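Long-range contacts in regulatory protein E2 (Bovine papillomavirus type 1, PDB 2JEX), which is thought to help initiate viral DNA replication with the E1 protein and to regulate viral transcription, this chain being its N-terminal transactivation domain: residues V117-D122 and G184-R189; N127-T132 and A178-T183; A150-T155 and V188-R193. The protein carries 1 engineered substitution. All coordinates share one frame; numbering follows the deposited sequence.

In the fold
All three contacts lie in the sheet-rich half of the transactivation domain. Contact 1 is the most regular. It pairs neighbouring strands 110-120 and 186-189 by backbone hydrogen bonds, with one face buried and the other largely polar. Contact 2 is a surface contact between strand 128-140 and the end of helix 173-180. It rests on an aromatic ring and polar side chains. Contact 3 is the buried one. It joins strand 145-152 to the end of strand 186-189, two strands that are not neighbours in the sheet, without a hydrogen bond between them. Contacts 1 and 3 share V188 and R189. D122 links contact 1 to contact 2 through T182 N.

Contact 1 of 3, residues V117-D122 and G184-R189; sequences VEVEFD and GHYSVR
E118 and E120 pair with R189 and S187 in an antiparallel β-ladder. Strand 110-120 lies beside strand 186-189 here, inside the large antiparallel sheet of the E2 transactivation domain. The two short strand segments run at 164° to each other.

Four backbone hydrogen bonds hold the ladder. E118 N gives to R189 O at 3.0 Å, and R189 N returns to E118 O at 2.9 Å, almost straight at 178°. E120 and S187 exchange the same two bonds. V119 and V188 form the non-hydrogen-bonded pair between them. CA-H...O contacts add to the ladder, such as V119 CA to S187 O at 3.4 Å.

The apolar side chains gather on the face that carries V119 and V188. These two valines lie side by side and point the same way, with V119 CG2 4.2 Å from V188 CG2. V117 crosses V188 at a slant, and their CG1 methyls meet at 3.8 Å. F173 of helix 173-180 covers V119, Y186 and V188. The Y186 ring stands beside V119, with CG set between the backbone N and the carbonyl carbon (chi1 53°). V188 CG2 lies at the edge of that ring, in its plane. The Y186 hydroxyl reaches on to the backbone O of G154.

The polar side chains of E118, E120, S187 and R189 take the other face. E118 and R189 have opposite charges, but their charged atoms stay well apart.

Past the ladder the chain turns off. D122 OD2 accepts from T182 N in the segment that follows helix 173-180. T183 OG1 lies implausibly close to D122 OD1, so a bond there is doubtful. F121 crosses Y186 obliquely, its ring atom CD2 4.0 Å from Y186 CB.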
loop_
_atom_site.group_PDB
_atom_site.type_symbol
_atom_site.label_atom_id
_atom_site.label_comp_id
_atom_site.label_asym_id
_atom_site.label_seq_id
_atom_site.Cartn_x
_atom_site.Cartn_y
_atom_site.Cartn_z
ATOM N N VAL A 117 -3.774 15.535 -4.618
ATOM C CA VAL A 117 -3.958 16.774 -3.872
ATOM C C VAL A 117 -2.734 17.678 -4.108
ATOM O O VAL A 117 -1.588 17.229 -4.019
ATOM C CB VAL A 117 -4.215 16.473 -2.368
ATOM C CG1 VAL A 117 -4.171 17.729 -1.528
ATOM C CG2 VAL A 117 -5.581 15.798 -2.205
ATOM N N GLU A 118 -2.989 18.937 -4.449
ATOM C CA GLU A 118 -1.916 19.895 -4.716
ATOM C C GLU A 118 -1.833 20.970 -3.639
ATOM O O GLU A 118 -2.838 21.589 -3.289
ATOM C CB GLU A 118 -2.080 20.561 -6.090
ATOM C CG GLU A 118 -0.909 21.493 -6.432
ATOM C CD GLU A 118 -1.107 22.301 -7.715
ATOM O OE1 GLU A 118 -0.127 22.379 -8.495
ATOM O OE2 GLU A 118 -2.217 22.857 -7.942
ATOM N N VAL A 119 -0.629 21.179 -3.114
ATOM C CA VAL A 119 -0.400 22.218 -2.112
ATOM C C VAL A 119 0.550 23.280 -2.665
ATOM O O VAL A 119 1.629 22.964 -3.169
ATOM C CB VAL A 119 0.122 21.650 -0.762
ATOM C CG1 VAL A 119 0.253 22.769 0.275
ATOM C CG2 VAL A 119 -0.825 20.597 -0.231
ATOM N N GLU A 120 0.124 24.531 -2.575
ATOM C CA GLU A 120 0.915 25.670 -3.026
ATOM C C GLU A 120 1.374 26.439 -1.798
ATOM O O GLU A 120 0.573 26.757 -0.921
ATOM C CB GLU A 120 0.079 26.565 -3.948
ATOM C CG GLU A 120 0.811 27.782 -4.491
ATOM C CD GLU A 120 -0.141 28.918 -4.838
ATOM O OE1 GLU A 120 -0.645 29.580 -3.905
ATOM O OE2 GLU A 120 -0.383 29.159 -6.037
ATOM N N PHE A 121 2.661 26.754 -1.740
ATOM C CA PHE A 121 3.235 27.221 -0.484
ATOM C C PHE A 121 3.245 28.720 -0.183
ATOM O O PHE A 121 2.616 29.150 0.783
ATOM C CB PHE A 121 4.569 26.520 -0.195
ATOM C CG PHE A 121 4.403 25.054 0.070
ATOM C CD1 PHE A 121 4.679 24.125 -0.916
ATOM C CD2 PHE A 121 3.889 24.608 1.292
ATOM C CE1 PHE A 121 4.491 22.762 -0.686
ATOM C CE2 PHE A 121 3.696 23.248 1.536
ATOM C CZ PHE A 121 3.997 22.321 0.543
ATOM N N ASP A 122 3.914 29.548 -0.963
ATOM C CA ASP A 122 4.024 30.939 -0.463
ATOM C C ASP A 122 3.168 31.952 -1.223
ATOM O O ASP A 122 3.568 33.099 -1.409
ATOM C CB ASP A 122 5.501 31.365 -0.346
ATOM C CG ASP A 122 6.193 30.724 0.856
ATOM O OD1 ASP A 122 5.617 30.779 1.959
ATOM O OD2 ASP A 122 7.302 30.163 0.708
ATOM N N GLY A 184 4.898 30.266 5.798
ATOM C CA GLY A 184 4.071 29.409 6.653
ATOM C C GLY A 184 2.654 29.211 6.141
ATOM O O GLY A 184 1.944 28.297 6.575
ATOM N N HIS A 185 2.251 30.066 5.207
ATOM C CA HIS A 185 0.945 29.975 4.575
ATOM C C HIS A 185 0.993 29.026 3.384
ATOM O O HIS A 185 2.043 28.787 2.805
ATOM C CB HIS A 185 0.478 31.352 4.126
ATOM C CG HIS A 185 0.382 32.343 5.239
ATOM N ND1 HIS A 185 1.476 33.032 5.717
ATOM C CD2 HIS A 185 -0.677 32.760 5.972
ATOM C CE1 HIS A 185 1.094 33.837 6.692
ATOM N NE2 HIS A 185 -0.208 33.693 6.864
ATOM N N TYR A 186 -0.158 28.471 3.040
ATOM C CA TYR A 186 -0.264 27.539 1.935
ATOM C C TYR A 186 -1.737 27.413 1.578
ATOM O O TYR A 186 -2.606 27.843 2.339
ATOM C CB TYR A 186 0.335 26.176 2.305
ATOM C CG TYR A 186 -0.226 25.591 3.578
ATOM C CD1 TYR A 186 -1.353 24.768 3.550
ATOM C CD2 TYR A 186 0.359 25.865 4.807
ATOM C CE1 TYR A 186 -1.879 24.225 4.712
ATOM C CE2 TYR A 186 -0.167 25.335 5.990
ATOM C CZ TYR A 186 -1.287 24.517 5.936
ATOM O OH TYR A 186 -1.806 23.980 7.094
ATOM N N SER A 187 -2.006 26.851 0.406
ATOM C CA SER A 187 -3.369 26.602 -0.025
ATOM C C SER A 187 -3.433 25.188 -0.578
ATOM O O SER A 187 -2.499 24.718 -1.231
ATOM C CB SER A 187 -3.828 27.638 -1.060
ATOM O OG SER A 187 -3.120 27.484 -2.283
ATOM N N VAL A 188 -4.543 24.513 -0.296
ATOM C CA VAL A 188 -4.701 23.095 -0.596
ATOM C C VAL A 188 -5.859 22.922 -1.573
ATOM O O VAL A 188 -6.984 23.364 -1.299
ATOM C CB VAL A 188 -5.003 22.298 0.693
ATOM C CG1 VAL A 188 -5.121 20.814 0.395
ATOM C CG2 VAL A 188 -3.944 22.561 1.752
ATOM N N ARG A 189 -5.572 22.310 -2.717
ATOM C CA ARG A 189 -6.598 21.957 -3.686
ATOM C C ARG A 189 -6.762 20.441 -3.672
ATOM O O ARG A 189 -5.806 19.700 -3.948
ATOM C CB ARG A 189 -6.231 22.483 -5.082
ATOM C CG ARG A 189 -6.986 21.812 -6.226
ATOM C CD ARG A 189 -7.082 22.688 -7.469
ATOM N NE ARG A 189 -8.440 23.208 -7.657
ATOM C CZ ARG A 189 -8.767 24.496 -7.713
ATOM N NH1 ARG A 189 -7.838 25.441 -7.610
ATOM N NH2 ARG A 189 -10.031 24.843 -7.887
#

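Contact 2 of 3, residues N127-T132 and A178-T183; sequences NTNWYT and ARFSTT
F180, at the end of helix 173-180, sets its ring against N129 and Y131 of strand 128-140, chiefly through CE1. The helix belongs to the connection between strands 166-169 and 186-189 of the large antiparallel sheet. This contact joins its last turn to the sheet, at the protein surface.

F180 has the largest share of the contact, through its ring and its backbone O. Its CG is anti to the carbonyl carbon (chi1 -51°), which leads the ring off the helix toward the strand. N129 meets it obliquely. The amide plane and the ring plane are turned 80° apart, nearly perpendicular. The amide carbon N129 CG lies 4.6 Å from F180 CE1. Y131 approaches the same ring atom with its hydroxyl, Y131 OH to F180 CE1 being 4.4 Å. That hydroxyl has its strong partner elsewhere, in E176 of the same helix. Y131 therefore adds a polar tie between strand and helix beside the looser ring contact.

One face of the F180 ring is covered from within its own segment. R179 CB sits 3.7 Å above the plane, over the ring centre. The R179 guanidinium then folds back, so that F180 CZ lies over one of its faces, toward the rim.

N127 meets the backbone of the helix end instead. S181 is the first residue to leave helical geometry, and its OG bonds back to A177 O in the last turn. The N127 side chain comes in beside F180 O. Its CG is anti to the backbone N (chi1 -168°), and N127 CG stands 3.3 Å from F180 O.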
loop_
_atom_site.group_PDB
_atom_site.type_symbol
_atom_site.label_atom_id
_atom_site.label_comp_id
_atom_site.label_asym_id
_atom_site.label_seq_id
_atom_site.Cartn_x
_atom_site.Cartn_y
_atom_site.Cartn_z
ATOM N N ASN A 127 6.003 27.330 -6.205
ATOM C CA ASN A 127 6.312 26.655 -4.934
ATOM C C ASN A 127 5.164 25.727 -4.524
ATOM O O ASN A 127 4.247 26.104 -3.784
ATOM C CB ASN A 127 6.657 27.664 -3.828
ATOM C CG ASN A 127 7.257 27.010 -2.581
ATOM O OD1 ASN A 127 7.406 27.664 -1.547
ATOM N ND2 ASN A 127 7.596 25.726 -2.668
ATOM N N THR A 128 5.279 24.492 -5.000
ATOM C CA THR A 128 4.187 23.540 -5.090
ATOM C C THR A 128 4.646 22.139 -4.664
ATOM O O THR A 128 5.837 21.815 -4.734
ATOM C CB THR A 128 3.638 23.564 -6.547
ATOM O OG1 THR A 128 2.572 24.528 -6.636
ATOM C CG2 THR A 128 3.135 22.244 -6.995
ATOM N N ASN A 129 3.704 21.330 -4.180
ATOM C CA ASN A 129 3.931 19.908 -3.961
ATOM C C ASN A 129 2.623 19.153 -4.101
ATOM O O ASN A 129 1.552 19.727 -3.923
ATOM C CB ASN A 129 4.554 19.644 -2.591
ATOM C CG ASN A 129 5.493 18.431 -2.589
ATOM O OD1 ASN A 129 5.920 17.982 -1.533
ATOM N ND2 ASN A 129 5.810 17.901 -3.771
ATOM N N TRP A 130 2.705 17.876 -4.463
ATOM C CA TRP A 130 1.501 17.095 -4.684
ATOM C C TRP A 130 1.496 15.762 -3.944
ATOM O O TRP A 130 2.538 15.170 -3.709
ATOM C CB TRP A 130 1.164 16.967 -6.184
ATOM C CG TRP A 130 2.295 16.595 -7.110
ATOM C CD1 TRP A 130 3.002 15.435 -7.104
ATOM C CD2 TRP A 130 2.814 17.373 -8.204
ATOM N NE1 TRP A 130 3.945 15.447 -8.105
ATOM C CE2 TRP A 130 3.852 16.626 -8.793
ATOM C CE3 TRP A 130 2.513 18.640 -8.729
ATOM C CZ2 TRP A 130 4.589 17.088 -9.899
ATOM C CZ3 TRP A 130 3.253 19.109 -9.833
ATOM C CH2 TRP A 130 4.275 18.325 -10.404
ATOM N N TYR A 131 0.303 15.341 -3.527
ATOM C CA TYR A 131 0.100 14.172 -2.661
ATOM C C TYR A 131 -1.006 13.298 -3.236
ATOM O O TYR A 131 -2.063 13.798 -3.632
ATOM C CB TYR A 131 -0.272 14.622 -1.237
ATOM C CG TYR A 131 0.686 15.658 -0.671
ATOM C CD1 TYR A 131 0.552 17.010 -0.984
ATOM C CD2 TYR A 131 1.746 15.277 0.149
ATOM C CE1 TYR A 131 1.451 17.954 -0.496
ATOM C CE2 TYR A 131 2.636 16.214 0.645
ATOM C CZ TYR A 131 2.479 17.551 0.318
ATOM O OH TYR A 131 3.362 18.477 0.813
ATOM N N THR A 132 -0.760 11.992 -3.287
ATOM C CA THR A 132 -1.754 11.032 -3.764
ATOM C C THR A 132 -2.611 10.585 -2.591
ATOM O O THR A 132 -2.095 10.060 -1.602
ATOM C CB THR A 132 -1.088 9.827 -4.442
ATOM O OG1 THR A 132 -0.273 10.295 -5.521
ATOM C CG2 THR A 132 -2.135 8.845 -4.987
ATOM N N ALA A 178 6.666 23.839 6.848
ATOM C CA ALA A 178 7.881 24.070 7.634
ATOM C C ALA A 178 9.119 23.660 6.830
ATOM O O ALA A 178 10.238 24.089 7.128
ATOM C CB ALA A 178 7.818 23.294 8.925
ATOM N N ARG A 179 8.906 22.818 5.820
ATOM C CA ARG A 179 9.977 22.384 4.931
ATOM C C ARG A 179 10.047 23.238 3.667
ATOM O O ARG A 179 11.146 23.620 3.241
ATOM C CB ARG A 179 9.809 20.912 4.531
ATOM C CG ARG A 179 9.784 19.912 5.682
ATOM C CD ARG A 179 9.697 18.476 5.154
ATOM N NE ARG A 179 10.944 18.064 4.500
ATOM C CZ ARG A 179 11.109 16.953 3.783
ATOM N NH1 ARG A 179 10.101 16.103 3.593
ATOM N NH2 ARG A 179 12.298 16.696 3.245
ATOM N N PHE A 180 8.881 23.539 3.081
ATOM C CA PHE A 180 8.809 24.011 1.692
ATOM C C PHE A 180 8.359 25.462 1.525
ATOM O O PHE A 180 8.309 25.974 0.402
ATOM C CB PHE A 180 7.914 23.079 0.863
ATOM C CG PHE A 180 8.269 21.614 0.979
ATOM C CD1 PHE A 180 7.302 20.679 1.305
ATOM C CD2 PHE A 180 9.578 21.173 0.770
ATOM C CE1 PHE A 180 7.612 19.335 1.407
ATOM C CE2 PHE A 180 9.907 19.829 0.872
ATOM C CZ PHE A 180 8.916 18.903 1.190
ATOM N N SER A 181 8.019 26.114 2.631
ATOM C CA SER A 181 7.617 27.512 2.595
ATOM C C SER A 181 8.536 28.407 3.425
ATOM O O SER A 181 9.240 27.953 4.328
ATOM C CB SER A 181 6.161 27.703 3.051
ATOM O OG SER A 181 6.078 27.852 4.459
ATOM N N THR A 182 8.494 29.693 3.094
ATOM C CA THR A 182 9.277 30.717 3.770
ATOM C C THR A 182 8.392 31.550 4.713
ATOM O O THR A 182 8.887 32.144 5.677
ATOM C CB THR A 182 10.019 31.612 2.737
ATOM O OG1 THR A 182 9.090 32.126 1.777
ATOM C CG2 THR A 182 11.048 30.801 1.984
ATOM N N THR A 183 7.084 31.565 4.445
ATOM C CA THR A 183 6.106 32.332 5.236
ATOM C C THR A 183 5.256 31.482 6.199
ATOM O O THR A 183 4.914 31.930 7.287
ATOM C CB THR A 183 5.145 33.129 4.321
ATOM O OG1 THR A 183 4.508 32.224 3.398
ATOM C CG2 THR A 183 5.901 34.211 3.545
#

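Contact 3 of 3, residues A150-T155 and V188-R193; sequences AGADGT and VRDQDR
D153 O rests against the isopropyl group of V188, and no hydrogen bond joins the two segments. Three carbons of V188 lie at almost the same distance from that oxygen. V188 CG2 is 3.7 Å from D153 O, CG1 is 3.8 Å from it, and CB is 3.9 Å from it. The contact is buried and mostly van der Waals in kind.

A152 turns its methyl toward the other segment. A152 CB meets V188 CG1 at 4.2 Å. V117 of strand 110-120 touches both of these residues, and F173 of helix 173-180 also packs on both.

Strands 145-152 and 186-189 are not neighbours in the antiparallel sheet of this domain. Strands 128-140 and 110-120 come between them in the strand order. Contact across two intervening strands is consistent with a strongly curled sheet here. Just beyond, segment 188-193 turns back toward strand 194-197. D190 N bonds R193 O across this β-hairpin turn.

D190 leans toward strand 145-152, with CG anti to the backbone N (chi1 177°). D190 OD2 comes to 3.6 Å from A152 N, which is no hydrogen bond. The D190 carboxylate instead makes a salt bridge through OD1 to R115 NE. R115 also gives NH2 to A150 O, so one arginine ties both segments to strand 110-120.

The D153 side chain leaves the backbone away from segment 188-193. Its OD2 accepts from T155 N at 2.9 Å, an Asx turn that ends the strand. T155 N meets OD2 from above the carboxylate plane, 48° out of it. OD2 also takes G156 N, while OD1 pairs with R167 and Y169.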
loop_
_atom_site.group_PDB
_atom_site.type_symbol
_atom_site.label_atom_id
_atom_site.label_comp_id
_atom_site.label_asym_id
_atom_site.label_seq_id
_atom_site.Cartn_x
_atom_site.Cartn_y
_atom_site.Cartn_z
ATOM N N ALA A 150 -10.695 8.899 2.829
ATOM C CA ALA A 150 -9.622 9.854 3.048
ATOM C C ALA A 150 -9.848 11.126 2.247
ATOM O O ALA A 150 -10.437 11.101 1.162
ATOM C CB ALA A 150 -8.263 9.243 2.713
ATOM N N GLY A 151 -9.379 12.238 2.803
ATOM C CA GLY A 151 -9.448 13.521 2.129
ATOM C C GLY A 151 -8.396 14.451 2.679
ATOM O O GLY A 151 -7.617 14.057 3.544
ATOM N N ALA A 152 -8.390 15.679 2.167
ATOM C CA ALA A 152 -7.514 16.745 2.624
ATOM C C ALA A 152 -8.305 18.014 2.950
ATOM O O ALA A 152 -9.326 18.313 2.313
ATOM C CB ALA A 152 -6.473 17.048 1.573
ATOM N N ASP A 153 -7.833 18.748 3.952
ATOM C CA ASP A 153 -8.359 20.070 4.257
ATOM C C ASP A 153 -7.187 21.007 4.550
ATOM O O ASP A 153 -6.069 20.738 4.114
ATOM C CB ASP A 153 -9.357 20.005 5.418
ATOM C CG ASP A 153 -8.763 19.411 6.683
ATOM O OD1 ASP A 153 -9.550 18.988 7.550
ATOM O OD2 ASP A 153 -7.520 19.363 6.820
ATOM N N GLY A 154 -7.435 22.095 5.277
ATOM C CA GLY A 154 -6.391 23.067 5.615
ATOM C C GLY A 154 -5.341 22.560 6.590
ATOM O O GLY A 154 -4.246 23.111 6.670
ATOM N N THR A 155 -5.668 21.505 7.327
ATOM C CA THR A 155 -4.778 20.971 8.348
ATOM C C THR A 155 -3.843 19.890 7.767
ATOM O O THR A 155 -2.636 19.896 8.025
ATOM C CB THR A 155 -5.600 20.449 9.556
ATOM O OG1 THR A 155 -6.387 21.521 10.094
ATOM C CG2 THR A 155 -4.705 19.906 10.655
ATOM N N VAL A 188 -4.543 24.513 -0.296
ATOM C CA VAL A 188 -4.701 23.095 -0.596
ATOM C C VAL A 188 -5.859 22.922 -1.573
ATOM O O VAL A 188 -6.984 23.364 -1.299
ATOM C CB VAL A 188 -5.003 22.298 0.693
ATOM C CG1 VAL A 188 -5.121 20.814 0.395
ATOM C CG2 VAL A 188 -3.944 22.561 1.752
ATOM N N ARG A 189 -5.572 22.310 -2.717
ATOM C CA ARG A 189 -6.598 21.957 -3.686
ATOM C C ARG A 189 -6.762 20.441 -3.672
ATOM O O ARG A 189 -5.806 19.700 -3.948
ATOM C CB ARG A 189 -6.231 22.483 -5.082
ATOM C CG ARG A 189 -6.986 21.812 -6.226
ATOM C CD ARG A 189 -7.082 22.688 -7.469
ATOM N NE ARG A 189 -8.440 23.208 -7.657
ATOM C CZ ARG A 189 -8.767 24.496 -7.713
ATOM N NH1 ARG A 189 -7.838 25.441 -7.610
ATOM N NH2 ARG A 189 -10.031 24.843 -7.887
ATOM N N ASP A 190 -7.964 19.981 -3.324
ATOM C CA ASP A 190 -8.229 18.547 -3.204
ATOM C C ASP A 190 -8.936 17.980 -4.440
ATOM O O ASP A 190 -8.460 16.978 -5.028
ATOM C CB ASP A 190 -9.008 18.234 -1.913
ATOM C CG ASP A 190 -9.367 16.748 -1.769
ATOM O OD1 ASP A 190 -8.844 15.899 -2.526
ATOM O OD2 ASP A 190 -10.192 16.427 -0.884
ATOM N N GLN A 191 -10.066 18.594 -4.802
ATOM C CA GLN A 191 -10.840 18.226 -5.995
ATOM C C GLN A 191 -11.484 19.483 -6.585
ATOM O O GLN A 191 -11.012 20.024 -7.589
ATOM C CB GLN A 191 -11.934 17.177 -5.686
ATOM C CG GLN A 191 -11.423 15.825 -5.195
ATOM C CD GLN A 191 -12.524 14.790 -5.026
ATOM O OE1 GLN A 191 -13.046 14.596 -3.927
ATOM N NE2 GLN A 191 -12.872 14.110 -6.116
ATOM N N ASP A 192 -12.564 19.936 -5.951
ATOM C CA ASP A 192 -13.249 21.169 -6.345
ATOM C C ASP A 192 -13.258 22.200 -5.217
ATOM O O ASP A 192 -13.898 23.243 -5.326
ATOM C CB ASP A 192 -14.675 20.880 -6.846
ATOM C CG ASP A 192 -15.504 20.050 -5.861
ATOM O OD1 ASP A 192 -14.935 19.208 -5.119
ATOM O OD2 ASP A 192 -16.744 20.229 -5.855
ATOM N N ARG A 193 -12.525 21.906 -4.146
ATOM C CA ARG A 193 -12.422 22.793 -2.991
ATOM C C ARG A 193 -10.989 23.280 -2.805
ATOM O O ARG A 193 -10.032 22.530 -3.008
ATOM C CB ARG A 193 -12.921 22.091 -1.719
ATOM C CG ARG A 193 -14.336 21.503 -1.846
ATOM C CD ARG A 193 -15.018 21.177 -0.466
ATOM N NE ARG A 193 -16.386 20.508 -0.874
ATOM C CZ ARG A 193 -17.317 20.032 -0.024
ATOM N NH1 ARG A 193 -17.057 20.133 1.313
ATOM N NH2 ARG A 193 -18.569 19.564 -0.492
#